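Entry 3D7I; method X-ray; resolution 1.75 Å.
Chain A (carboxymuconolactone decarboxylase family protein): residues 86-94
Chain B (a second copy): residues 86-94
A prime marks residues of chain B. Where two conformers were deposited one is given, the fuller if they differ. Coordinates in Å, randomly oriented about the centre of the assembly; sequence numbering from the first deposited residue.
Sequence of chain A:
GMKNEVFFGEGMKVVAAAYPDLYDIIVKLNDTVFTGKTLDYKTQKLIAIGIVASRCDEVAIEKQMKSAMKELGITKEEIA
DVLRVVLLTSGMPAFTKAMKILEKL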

# COMPACT_ATOMS: atom_id res chain seq x y z
N VAL A 86 -6.43 -12.57 6.39
CA VAL A 86 -5.42 -11.86 5.58
C VAL A 86 -5.43 -12.37 4.13
O VAL A 86 -5.43 -11.58 3.19
CB VAL A 86 -4.02 -12.02 6.21
CG1 VAL A 86 -2.94 -11.45 5.29
CG2 VAL A 86 -4.01 -11.30 7.65
N LEU A 87 -5.49 -13.69 3.97
CA LEU A 87 -5.55 -14.31 2.64
C LEU A 87 -6.73 -13.76 1.86
O LEU A 87 -6.59 -13.31 0.72
CB LEU A 87 -5.66 -15.81 2.76
CG LEU A 87 -5.92 -16.60 1.45
CD1 LEU A 87 -4.81 -16.32 0.44
CD2 LEU A 87 -6.15 -18.10 1.78
N LEU A 88 -7.91 -13.79 2.47
CA LEU A 88 -9.13 -13.38 1.75
C LEU A 88 -9.08 -11.91 1.35
O LEU A 88 -9.48 -11.51 0.23
CB LEU A 88 -10.34 -13.67 2.60
CG LEU A 88 -11.71 -13.39 1.98
CD1 LEU A 88 -12.01 -14.40 0.88
CD2 LEU A 88 -12.78 -13.47 3.04
N THR A 89 -8.60 -11.07 2.27
CA THR A 89 -8.64 -9.62 2.10
C THR A 89 -7.45 -9.09 1.34
O THR A 89 -7.48 -7.99 0.80
CB THR A 89 -8.66 -8.88 3.46
OG1 THR A 89 -7.50 -9.26 4.23
CG2 THR A 89 -9.95 -9.19 4.26
N SER A 90 -6.37 -9.86 1.31
CA SER A 90 -5.08 -9.32 0.90
C SER A 90 -4.24 -10.16 -0.05
O SER A 90 -3.27 -9.66 -0.61
CB SER A 90 -4.24 -8.97 2.15
OG SER A 90 -4.96 -8.19 3.09
N GLY A 91 -4.61 -11.42 -0.24
CA GLY A 91 -3.95 -12.25 -1.24
C GLY A 91 -2.89 -13.20 -0.70
O GLY A 91 -2.51 -13.14 0.49
N MSE A 92 -2.41 -14.05 -1.60
CA MSE A 92 -1.43 -15.10 -1.29
C MSE A 92 -0.07 -14.59 -0.83
O MSE A 92 0.48 -15.14 0.13
CB MSE A 92 -1.28 -16.10 -2.46
CG MSE A 92 -2.37 -17.03 -2.52
SE MSE A 92 -2.15 -18.35 -1.13
CE MSE A 92 -0.59 -19.27 -1.81
N PRO A 93 0.50 -13.56 -1.47
CA PRO A 93 1.83 -13.12 -0.98
C PRO A 93 1.83 -12.77 0.51
O PRO A 93 2.75 -13.16 1.25
CB PRO A 93 2.14 -11.90 -1.84
CG PRO A 93 1.46 -12.25 -3.15
CD PRO A 93 0.13 -12.81 -2.68
N ALA A 94 0.83 -12.00 0.95
CA ALA A 94 0.74 -11.58 2.35
C ALA A 94 0.50 -12.78 3.22
O ALA A 94 1.14 -12.95 4.27
CB ALA A 94 -0.37 -10.51 2.57
N VAL B 86 -5.08 -10.61 -10.10
CA VAL B 86 -5.32 -9.65 -9.02
C VAL B 86 -5.92 -10.31 -7.78
O VAL B 86 -5.48 -10.03 -6.68
CB VAL B 86 -6.20 -8.46 -9.49
CG1 VAL B 86 -6.56 -7.53 -8.35
CG2 VAL B 86 -5.44 -7.69 -10.60
N LEU B 87 -6.92 -11.17 -7.95
CA LEU B 87 -7.50 -11.87 -6.80
C LEU B 87 -6.43 -12.64 -6.04
O LEU B 87 -6.33 -12.52 -4.83
CB LEU B 87 -8.60 -12.83 -7.26
CG LEU B 87 -9.18 -13.78 -6.22
CD1 LEU B 87 -9.84 -13.03 -5.09
CD2 LEU B 87 -10.19 -14.73 -6.94
N LEU B 88 -5.64 -13.43 -6.75
CA LEU B 88 -4.65 -14.28 -6.09
C LEU B 88 -3.57 -13.49 -5.38
O LEU B 88 -3.13 -13.87 -4.31
CB LEU B 88 -4.00 -15.19 -7.13
CG LEU B 88 -3.11 -16.33 -6.61
CD1 LEU B 88 -3.83 -17.34 -5.77
CD2 LEU B 88 -2.52 -17.01 -7.85
N THR B 89 -3.13 -12.40 -6.02
CA THR B 89 -2.05 -11.57 -5.49
C THR B 89 -2.47 -10.55 -4.44
O THR B 89 -1.66 -10.08 -3.64
CB THR B 89 -1.31 -10.85 -6.61
OG1 THR B 89 -2.21 -9.96 -7.28
CG2 THR B 89 -0.69 -11.83 -7.55
N SER B 90 -3.75 -10.18 -4.47
CA SER B 90 -4.19 -8.96 -3.83
C SER B 90 -5.46 -9.06 -3.01
O SER B 90 -5.77 -8.13 -2.25
CB SER B 90 -4.31 -7.83 -4.88
OG SER B 90 -3.10 -7.72 -5.64
N GLY B 91 -6.25 -10.13 -3.18
CA GLY B 91 -7.42 -10.36 -2.34
C GLY B 91 -8.75 -9.98 -2.98
O GLY B 91 -8.79 -9.41 -4.08
N MSE B 92 -9.82 -10.30 -2.27
CA MSE B 92 -11.17 -10.10 -2.76
C MSE B 92 -11.56 -8.62 -2.96
O MSE B 92 -12.17 -8.29 -4.00
CB MSE B 92 -12.18 -10.81 -1.85
CG MSE B 92 -12.26 -12.24 -2.08
SE MSE B 92 -13.15 -12.52 -3.75
CE MSE B 92 -14.96 -11.96 -3.24
N PRO B 93 -11.21 -7.72 -2.03
CA PRO B 93 -11.62 -6.32 -2.27
C PRO B 93 -11.16 -5.75 -3.61
O PRO B 93 -11.95 -5.13 -4.35
CB PRO B 93 -11.02 -5.57 -1.08
CG PRO B 93 -10.96 -6.59 -0.01
CD PRO B 93 -10.59 -7.87 -0.70
N ALA B 94 -9.90 -5.96 -3.96
CA ALA B 94 -9.38 -5.44 -5.21
C ALA B 94 -10.05 -6.12 -6.41
O ALA B 94 -10.39 -5.47 -7.41
CB ALA B 94 -7.85 -5.66 -5.26

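The two stretches meet at their helix breaks, and the contact is nearly symmetric: each interaction made by chain A recurs, within about 0.1 Å, with the chains exchanged. Gly91 and Gly91′ form the closest point of the register, CA to CA 4.1 Å, while the axes of the two 86-90 helices stay 8.0 Å apart at their nearest and run at 129° to each other. Together the stretches bury 408 Å².

Glycine is the conformational key. With phi/psi of 99/173° in Gly91 and 101/174° in Gly91′, both residues have left helical geometry with positive phi, and each is the N-cap residue of the helix that follows. Two independent tests argue against a side chain here. An ideal CB on Gly91 would be jammed against the carbonyl oxygen of Ser90, and it would also point toward the partner chain, lying 2.4 Å from Thr89′ C and 2.5 Å from Ser90′ N. The same clashes arise from an ideal CB on Gly91′.

The turn directs the next amide across the interface. Met92 N donates to Leu88′ O at 2.8 Å with an N-H...O angle of 173°, and Met92′ N donates to Leu88 O at 2.8 Å and 177°; both bonds are short and almost linear. Past the break at Gly91, Met92 N lies 7.7 Å from Leu88 O, the i to i-4 carbonyl of its own chain, and it bonds Leu88′ O of the other chain instead.

Side chains reinforce this pairing. Leu88 and Leu88′ adopt chi1 t and chi2 p. Their CA-to-CB bonds point sideways, but their ends come nearer to the partner, bringing Leu88 CD1 to 3.7 Å from Met92′ CG and Leu88′ CD1 to 3.6 Å from Met92 CG. The selenomethionines at 92 are all m (chi1 -77°, chi2 -76°, chi3 -69° in Met92). This folded conformation leads the chain's end away from the other stretch, so apolar contact is made near its base, at CG, rather than at SE. For Met92′, two conformers were deposited, and this description applies to the one given.

The CA-to-CB bonds of Pro93 and Pro93′ point toward the partner, and both rings have C-gamma exo puckers. Pro93 CD rests 3.4 Å from Thr89′ O, and Pro93′ CD 3.5 Å from Thr89 O, placing ring carbons against backbone oxygens. Having no amide hydrogen, proline fits readily into the first turn of a helix.

Thr89 and Ser90 turn their CA-to-CB bonds away from the interface and contribute backbone instead. Their rotamers, chi1 p for Thr89 and m for Ser90, accompany an internal hydrogen bond from Ser90 OG to Thr89 OG1 of 3.0 Å; in the partner, Ser90′ OG donates to Thr89′ OG1 at 2.9 Å. Between chains, Ser90 O and Ser90′ O approach to 3.4 Å, but both are acceptors and form no hydrogen bond. Each instead receives a CA-H...O contact: Ser90 CA to Ser90′ O and Ser90′ CA to Ser90 O, both 3.4 Å, with angles at hydrogen of 130° and 125°.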